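Local coordinates for acetoin utilization protein AcuB, putative (Vibrio cholerae, PDB 2O16) that is of unknown function but, as a pair of CBS domains, may bind an adenosine-type nucleotide or a related small ligand, at residues D9-R13 / D128-I132; L24-K28 / L57-Q61; I36-P40 / I51-R55. All coordinates share one frame; numbering follows the deposited sequence.

Interaction 1 (D9-R13 / D128-I132); sequences DMMTR and DFVTI
Met11 and Asp128 mark the closest backbone approach, with CA of Met11 6.2 Å from CA of Asp128, where the turn leading into the short strand 12-13 passes the start of helix 126-141. Met10 carries the apolar side. Bends at chi2 (81°) and chi3 (75°) curl its chain, bringing CE within 3.7 Å of Asp128 CB. The same methyl lies 3.8 Å from Phe129 CE1 and 4.2 Å from that ring's centroid, 30° off the normal: an off-centre CH-pi contact. Nearer the backbone, Met10 CB meets Ile132 CD1 at 3.8 Å. The polar side centres on Asp128. Its OD1 accepts a hydrogen bond from Thr12 OG1 at 2.7 Å through the syn lone pair, while OD2 is held by Thr125 N, half of the capping-box pattern, from an N3 carboxylate to the backbone N before the helix. A water bridges two backbone carbonyls, donating to Met10 O (2.8 Å) and to Asp128 O (2.9 Å), which also takes the helical bond of Ile132 N. Thr12 also bonds through its backbone to Ile123. The N-terminal strand is thus joined to the sheet and final helix of the second CBS repeat, an exchange consistent with the CBS-pair (Bateman) module.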
loop_
_atom_site.group_PDB
_atom_site.type_symbol
_atom_site.label_atom_id
_atom_site.label_comp_id
_atom_site.label_asym_id
_atom_site.label_seq_id
_atom_site.Cartn_x
_atom_site.Cartn_y
_atom_site.Cartn_z
ATOM N N ASP A 9 3.118 13.973 3.817
ATOM C CA ASP A 9 4.224 14.288 4.733
ATOM C C ASP A 9 4.824 13.020 5.339
ATOM O O ASP A 9 5.979 13.017 5.794
ATOM C CB ASP A 9 3.745 15.230 5.861
ATOM C CG ASP A 9 3.336 16.607 5.362
ATOM O OD1 ASP A 9 3.866 17.056 4.323
ATOM O OD2 ASP A 9 2.494 17.270 6.034
ATOM N N MET A 10 4.072 11.919 5.314
ATOM C CA MET A 10 4.502 10.695 5.998
ATOM C C MET A 10 4.444 9.423 5.170
ATOM O O MET A 10 4.917 8.369 5.622
ATOM C CB MET A 10 3.692 10.515 7.296
ATOM C CG MET A 10 2.174 10.392 7.085
ATOM S SD MET A 10 1.713 8.695 6.610
ATOM C CE MET A 10 1.860 7.857 8.190
ATOM N N MET A 11 3.854 9.503 3.976
ATOM C CA MET A 11 3.708 8.325 3.100
ATOM C C MET A 11 5.054 7.873 2.575
ATOM O O MET A 11 6.001 8.665 2.513
ATOM C CB MET A 11 2.773 8.622 1.922
ATOM C CG MET A 11 3.283 9.672 0.949
ATOM S SD MET A 11 2.130 10.070 -0.344
ATOM C CE MET A 11 3.093 11.144 -1.412
ATOM N N THR A 12 5.128 6.601 2.202
ATOM C CA THR A 12 6.238 6.048 1.453
ATOM C C THR A 12 6.077 6.535 0.010
ATOM O O THR A 12 5.077 6.227 -0.644
ATOM C CB THR A 12 6.230 4.488 1.526
ATOM O OG1 THR A 12 6.543 4.062 2.855
ATOM C CG2 THR A 12 7.204 3.842 0.555
ATOM N N ARG A 13 7.052 7.298 -0.481
ATOM C CA ARG A 13 6.987 7.794 -1.849
ATOM C C ARG A 13 7.681 6.792 -2.800
ATOM O O ARG A 13 8.390 5.907 -2.353
ATOM C CB ARG A 13 7.626 9.194 -1.935
ATOM C CG ARG A 13 7.012 10.214 -0.990
ATOM C CD ARG A 13 7.570 11.618 -1.252
ATOM N NE ARG A 13 6.966 12.628 -0.377
ATOM C CZ ARG A 13 6.093 13.553 -0.776
ATOM N NH1 ARG A 13 5.713 13.615 -2.049
ATOM N NH2 ARG A 13 5.606 14.429 0.101
ATOM N N ASP A 128 4.996 3.201 7.840
ATOM C CA ASP A 128 4.951 4.657 7.935
ATOM C C ASP A 128 4.463 5.162 9.301
ATOM O O ASP A 128 4.960 6.194 9.809
ATOM C CB ASP A 128 4.103 5.261 6.802
ATOM C CG ASP A 128 4.645 4.909 5.433
ATOM O OD1 ASP A 128 5.870 5.067 5.216
ATOM O OD2 ASP A 128 3.858 4.430 4.598
ATOM N N PHE A 129 3.479 4.468 9.864
ATOM C CA PHE A 129 2.983 4.772 11.212
ATOM C C PHE A 129 4.009 4.499 12.292
ATOM O O PHE A 129 4.076 5.229 13.270
ATOM C CB PHE A 129 1.697 4.006 11.513
ATOM C CG PHE A 129 0.515 4.502 10.722
ATOM C CD1 PHE A 129 0.079 5.815 10.855
ATOM C CD2 PHE A 129 -0.134 3.666 9.819
ATOM C CE1 PHE A 129 -1.030 6.288 10.093
ATOM C CE2 PHE A 129 -1.256 4.129 9.070
ATOM C CZ PHE A 129 -1.673 5.427 9.205
ATOM N N VAL A 130 4.806 3.441 12.127
ATOM C CA VAL A 130 5.936 3.266 13.066
ATOM C C VAL A 130 6.859 4.492 13.104
ATOM O O VAL A 130 7.221 4.972 14.163
ATOM C CB VAL A 130 6.745 1.972 12.753
ATOM C CG1 VAL A 130 7.967 1.861 13.697
ATOM C CG2 VAL A 130 5.854 0.719 12.895
ATOM N N THR A 131 7.247 4.996 11.929
ATOM C CA THR A 131 8.131 6.132 11.796
ATOM C C THR A 131 7.516 7.365 12.434
ATOM O O THR A 131 8.165 8.102 13.192
ATOM C CB THR A 131 8.417 6.443 10.304
ATOM O OG1 THR A 131 9.088 5.330 9.711
ATOM C CG2 THR A 131 9.322 7.704 10.152
ATOM N N ILE A 132 6.245 7.585 12.130
ATOM C CA ILE A 132 5.595 8.736 12.695
ATOM C C ILE A 132 5.411 8.597 14.232
ATOM O O ILE A 132 5.573 9.588 14.951
ATOM C CB ILE A 132 4.331 9.130 11.870
ATOM C CG1 ILE A 132 4.176 10.657 11.847
ATOM C CG2 ILE A 132 3.084 8.455 12.390
ATOM C CD1 ILE A 132 5.027 11.344 10.782
HETATM O O HOH W 1 6.201 8.186 8.090
#

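Interaction 2 (L24-K28 / L57-Q61); sequences LNDAK and LLAAQ
Leu24, Ala27 and Lys28 face Leu57, Ala60 and Gln61 across the two helices of one CBS domain, which has the beta-alpha-beta-beta-alpha order. The short helical segments run 138° apart in direction, more antiparallel than not, with axes 11.0 Å apart at closest approach. Gln61 can be traced outward from CB. Its chi1 of -75° places CG beside the backbone N, and the chain then runs extended across Leu24: CG and CD each lie 3.8 Å from Leu24 CD2. At the amide the two ends part. OE1 receives a weak bond from Lys28 NZ at 3.5 Å, the lysine chain standing roughly perpendicular to the glutamine; Glu32 is a second, long and weak ion-pair partner of Lys28 NZ. NE2 passes Leu24 CD2 at 3.9 Å and turns back to its own helix. Beside this polar pair, Leu24 and Leu57 interleave head to tail; Leu24 CD1 rests on Ala60 CB at 3.6 Å, and Leu57 CD1 on Ala27 CB, also at 3.6 Å. Leu57 O is gripped from opposite faces of its plane by Gln61 N, in the regular helical bond, and by Gln61 NE2 at 3.2 Å, the latter 77° out of the carbonyl plane.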
loop_
_atom_site.group_PDB
_atom_site.type_symbol
_atom_site.label_atom_id
_atom_site.label_comp_id
_atom_site.label_asym_id
_atom_site.label_seq_id
_atom_site.Cartn_x
_atom_site.Cartn_y
_atom_site.Cartn_z
ATOM N N LEU A 24 1.809 -13.601 -9.563
ATOM C CA LEU A 24 1.961 -13.903 -8.116
ATOM C C LEU A 24 3.439 -14.116 -7.751
ATOM O O LEU A 24 3.949 -13.573 -6.743
ATOM C CB LEU A 24 1.160 -15.152 -7.730
ATOM C CG LEU A 24 1.039 -15.453 -6.215
ATOM C CD1 LEU A 24 -0.276 -16.149 -5.937
ATOM C CD2 LEU A 24 2.212 -16.275 -5.709
ATOM N N ASN A 25 4.135 -14.894 -8.594
ATOM C CA ASN A 25 5.547 -15.192 -8.372
ATOM C C ASN A 25 6.417 -13.944 -8.337
ATOM O O ASN A 25 7.290 -13.820 -7.478
ATOM C CB ASN A 25 6.058 -16.169 -9.438
ATOM C CG ASN A 25 7.196 -17.035 -8.930
ATOM O OD1 ASN A 25 7.255 -17.364 -7.747
ATOM N ND2 ASN A 25 8.117 -17.410 -9.835
ATOM N N ASP A 26 6.177 -13.004 -9.254
ATOM C CA ASP A 26 6.881 -11.735 -9.248
ATOM C C ASP A 26 6.619 -10.921 -7.982
ATOM O O ASP A 26 7.546 -10.327 -7.432
ATOM C CB ASP A 26 6.487 -10.867 -10.450
ATOM C CG ASP A 26 6.802 -11.521 -11.783
ATOM O OD1 ASP A 26 7.867 -12.175 -11.905
ATOM O OD2 ASP A 26 5.994 -11.356 -12.708
ATOM N N ALA A 27 5.354 -10.847 -7.568
ATOM C CA ALA A 27 4.990 -10.084 -6.366
ATOM C C ALA A 27 5.616 -10.742 -5.122
ATOM O O ALA A 27 6.132 -10.052 -4.245
ATOM C CB ALA A 27 3.448 -10.009 -6.222
ATOM N N LYS A 28 5.528 -12.065 -5.046
ATOM C CA LYS A 28 6.237 -12.822 -3.996
ATOM C C LYS A 28 7.726 -12.461 -3.908
ATOM O O LYS A 28 8.229 -12.119 -2.833
ATOM C CB LYS A 28 6.048 -14.325 -4.199
ATOM C CG LYS A 28 6.570 -15.200 -3.029
ATOM C CD LYS A 28 6.703 -16.644 -3.513
ATOM C CE LYS A 28 7.471 -17.533 -2.516
ATOM N NZ LYS A 28 6.542 -18.275 -1.598
ATOM N N LEU A 57 -1.432 -12.986 -1.585
ATOM C CA LEU A 57 -0.570 -13.993 -2.221
ATOM C C LEU A 57 -0.667 -15.309 -1.476
ATOM O O LEU A 57 -0.784 -16.371 -2.091
ATOM C CB LEU A 57 0.902 -13.526 -2.304
ATOM C CG LEU A 57 1.175 -12.231 -3.075
ATOM C CD1 LEU A 57 2.663 -12.061 -3.332
ATOM C CD2 LEU A 57 0.392 -12.172 -4.393
ATOM N N LEU A 58 -0.661 -15.230 -0.147
ATOM C CA LEU A 58 -0.748 -16.433 0.681
ATOM C C LEU A 58 -2.093 -17.134 0.488
ATOM O O LEU A 58 -2.146 -18.361 0.360
ATOM C CB LEU A 58 -0.476 -16.134 2.166
ATOM C CG LEU A 58 0.942 -15.739 2.596
ATOM C CD1 LEU A 58 0.929 -15.343 4.063
ATOM C CD2 LEU A 58 2.003 -16.840 2.347
ATOM N N ALA A 59 -3.177 -16.369 0.427
ATOM C CA ALA A 59 -4.503 -16.965 0.168
ATOM C C ALA A 59 -4.630 -17.615 -1.225
ATOM O O ALA A 59 -5.274 -18.659 -1.372
ATOM C CB ALA A 59 -5.595 -15.946 0.362
ATOM N N ALA A 60 -4.029 -17.009 -2.247
ATOM C CA ALA A 60 -4.090 -17.603 -3.584
ATOM C C ALA A 60 -3.273 -18.894 -3.613
ATOM O O ALA A 60 -3.695 -19.884 -4.209
ATOM C CB ALA A 60 -3.582 -16.633 -4.628
ATOM N N GLN A 61 -2.108 -18.878 -2.973
ATOM C CA GLN A 61 -1.235 -20.061 -2.922
ATOM C C GLN A 61 -1.899 -21.205 -2.150
ATOM O O GLN A 61 -1.913 -22.354 -2.607
ATOM C CB GLN A 61 0.138 -19.717 -2.333
ATOM C CG GLN A 61 1.039 -18.959 -3.304
ATOM C CD GLN A 61 2.330 -18.458 -2.661
ATOM O OE1 GLN A 61 3.380 -19.074 -2.814
ATOM N NE2 GLN A 61 2.250 -17.341 -1.925
#

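Interaction 3 (I36-P40 / I51-R55); sequences IRHVP and IVSQR. With PO4 (phosphate ion), chain C; PO4 (phosphate ion), chain D; PO4 (phosphate ion), chain E.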
loop_
_atom_site.group_PDB
_atom_site.type_symbol
_atom_site.label_atom_id
_atom_site.label_comp_id
_atom_site.label_asym_id
_atom_site.label_seq_id
_atom_site.Cartn_x
_atom_site.Cartn_y
_atom_site.Cartn_z
ATOM N N ILE A 36 8.815 -6.395 2.158
ATOM C CA ILE A 36 7.610 -5.583 2.261
ATOM C C ILE A 36 6.422 -6.507 2.036
ATOM O O ILE A 36 6.584 -7.670 1.666
ATOM C CB ILE A 36 7.590 -4.413 1.234
ATOM C CG1 ILE A 36 7.694 -4.965 -0.186
ATOM C CG2 ILE A 36 8.694 -3.368 1.524
ATOM C CD1 ILE A 36 7.528 -3.927 -1.286
ATOM N N ARG A 37 5.219 -5.990 2.248
ATOM C CA ARG A 37 4.044 -6.808 2.129
ATOM C C ARG A 37 2.921 -6.211 1.285
ATOM O O ARG A 37 1.822 -6.773 1.255
ATOM C CB ARG A 37 3.504 -7.162 3.515
ATOM C CG ARG A 37 4.363 -8.208 4.263
ATOM C CD ARG A 37 3.714 -8.505 5.589
ATOM N NE ARG A 37 3.913 -7.383 6.506
ATOM C CZ ARG A 37 2.965 -6.532 6.879
ATOM N NH1 ARG A 37 1.696 -6.651 6.441
ATOM N NH2 ARG A 37 3.280 -5.560 7.721
ATOM N N HIS A 38 3.198 -5.125 0.573
ATOM C CA HIS A 38 2.173 -4.482 -0.243
ATOM C C HIS A 38 2.790 -3.956 -1.514
ATOM O O HIS A 38 3.768 -3.208 -1.453
ATOM C CB HIS A 38 1.498 -3.325 0.532
ATOM C CG HIS A 38 0.823 -3.772 1.784
ATOM N ND1 HIS A 38 1.488 -3.865 2.992
ATOM C CD2 HIS A 38 -0.435 -4.223 2.008
ATOM C CE1 HIS A 38 0.661 -4.333 3.910
ATOM N NE2 HIS A 38 -0.505 -4.574 3.336
ATOM N N VAL A 39 2.211 -4.365 -2.642
ATOM C CA VAL A 39 2.686 -3.988 -3.964
ATOM C C VAL A 39 1.491 -3.475 -4.759
ATOM O O VAL A 39 0.626 -4.265 -5.151
ATOM C CB VAL A 39 3.297 -5.161 -4.715
ATOM C CG1 VAL A 39 3.802 -4.725 -6.103
ATOM C CG2 VAL A 39 4.459 -5.796 -3.871
ATOM N N PRO A 40 1.459 -2.165 -4.984
ATOM C CA PRO A 40 0.449 -1.616 -5.879
ATOM C C PRO A 40 0.639 -2.153 -7.336
ATOM O O PRO A 40 1.788 -2.377 -7.822
ATOM C CB PRO A 40 0.692 -0.105 -5.794
ATOM C CG PRO A 40 1.534 0.095 -4.523
ATOM C CD PRO A 40 2.365 -1.124 -4.444
ATOM N N ILE A 51 -4.006 -3.455 -5.708
ATOM C CA ILE A 51 -2.883 -3.660 -4.834
ATOM C C ILE A 51 -2.930 -5.111 -4.323
ATOM O O ILE A 51 -4.016 -5.662 -4.099
ATOM C CB ILE A 51 -2.848 -2.572 -3.700
ATOM C CG1 ILE A 51 -1.716 -2.830 -2.698
ATOM C CG2 ILE A 51 -4.207 -2.436 -3.004
ATOM C CD1 ILE A 51 -1.384 -1.611 -1.879
ATOM N N VAL A 52 -1.765 -5.749 -4.205
ATOM C CA VAL A 52 -1.716 -7.106 -3.658
ATOM C C VAL A 52 -0.921 -7.090 -2.346
ATOM O O VAL A 52 0.108 -6.417 -2.251
ATOM C CB VAL A 52 -1.103 -8.133 -4.681
ATOM C CG1 VAL A 52 -2.055 -8.312 -5.888
ATOM C CG2 VAL A 52 0.306 -7.668 -5.148
ATOM N N SER A 53 -1.436 -7.783 -1.334
ATOM C CA SER A 53 -0.747 -7.877 -0.046
ATOM C C SER A 53 -0.134 -9.262 0.069
ATOM O O SER A 53 -0.479 -10.170 -0.694
ATOM C CB SER A 53 -1.737 -7.665 1.108
ATOM O OG SER A 53 -2.714 -8.693 1.089
ATOM N N GLN A 54 0.755 -9.440 1.040
ATOM C CA GLN A 54 1.215 -10.797 1.360
ATOM C C GLN A 54 0.027 -11.708 1.643
ATOM O O GLN A 54 0.007 -12.877 1.211
ATOM C CB GLN A 54 2.151 -10.791 2.571
ATOM C CG GLN A 54 2.638 -12.212 2.940
ATOM C CD GLN A 54 3.423 -12.201 4.237
ATOM O OE1 GLN A 54 2.853 -12.174 5.330
ATOM N NE2 GLN A 54 4.728 -12.151 4.115
ATOM N N ARG A 55 -0.988 -11.176 2.335
ATOM C CA ARG A 55 -2.172 -11.971 2.625
ATOM C C ARG A 55 -2.889 -12.449 1.350
ATOM O O ARG A 55 -3.383 -13.586 1.283
ATOM C CB ARG A 55 -3.137 -11.240 3.576
ATOM C CG ARG A 55 -4.374 -12.116 3.935
ATOM C CD ARG A 55 -5.217 -11.518 5.055
ATOM N NE ARG A 55 -6.472 -12.244 5.260
ATOM C CZ ARG A 55 -7.360 -11.966 6.214
ATOM N NH1 ARG A 55 -7.143 -10.975 7.071
ATOM N NH2 ARG A 55 -8.472 -12.683 6.315
HETATM P P PO4 C . 4.627 -3.074 4.622
HETATM O O1 PO4 C . 4.205 -3.323 3.195
HETATM O O2 PO4 C . 3.397 -3.314 5.475
HETATM O O3 PO4 C . 5.649 -4.145 4.929
HETATM O O4 PO4 C . 5.207 -1.692 4.865
HETATM P P PO4 D . -0.337 -6.033 9.455
HETATM O O1 PO4 D . -0.497 -6.109 7.943
HETATM O O2 PO4 D . -1.562 -6.690 10.109
HETATM O O3 PO4 D . 0.930 -6.721 9.909
HETATM O O4 PO4 D . -0.311 -4.580 9.841
HETATM P P PO4 E . -6.410 -8.416 2.179
HETATM O O1 PO4 E . -6.785 -8.444 0.710
HETATM O O2 PO4 E . -6.312 -9.859 2.630
HETATM O O3 PO4 E . -5.047 -7.737 2.404
HETATM O O4 PO4 E . -7.537 -7.774 2.975
HETATM O O HOH W 2 -0.164 -8.703 4.405
#
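A beta hairpin and the strand-to-helix junction after it form this contact, where three phosphate ions are bound to the first CBS domain. Strands 38-42 and 48-53 run antiparallel, and Val39 and Val52 make the hydrogen-bonded pair: Val39 N to Val52 O and Val52 N to Val39 O are both 3.0 Å. On the face carrying the valines, Val39 CB packs on Val52 CG2 and both residues meet helix 24-34; Pro40 and Ile51 lie on the other face, where Pro40 touches strand 119-124. Past the last strand pair, Gln54 N still reaches Arg37 O at 2.9 Å, in the first turn of helix 54-64. Ser53 is the N-cap of that helix: its side chain caps a backbone N in the first turn, and its own N donates to Asp56 OD2. The Ser-X-X-Asp sequence here matches the signature with which many nucleotide-binding CBS domains hold ribose and phosphate, although these phosphates probably come from the crystallisation liquor. Ser53 OG donates to O3 of the chain E phosphate at 2.8 Å. The chain C phosphate sits at the edge of the His38 ring: a chi1 of -60° sets the ring beside the backbone N, and ND1 donates nearly straight, at 171°, to O1 at 2.8 Å. Arg37 N gives the same O1 a second bond at 3.0 Å. The Arg37 guanidinium has O2 of the chain C phosphate over one face and O3 of the chain D phosphate over the other. Its NH1 donates to O1 of the chain D phosphate at 2.7 Å, and NH2 forms a salt bridge with Asp126. Bent at chi3, the arginine chain crosses Gln54 with the guanidinium and amide planes 53° apart and Arg37 CD 3.8 Å from Gln54 OE1.

Interactions 2 and 3 belong to one CBS domain and share helix 54-64; their centres lie about 9 Å apart, and they touch where Ala27 CB meets Val52 CG2 at 4.1 Å, so the helix pair packs against the hairpin. Interaction 1 is separate: its centre is about 25 Å from that of interaction 2, on the opposite side of the chain's centre, and about 17 Å from that of interaction 3, with nearest atoms about 7 Å apart. The phosphate region still links them indirectly. Thr125, whose backbone N bonds the Asp128 carboxylate, and Ser127 also bind phosphate through their hydroxyls, while Asp126 pairs with Arg37, consistent with a ligand pocket between the two repeats.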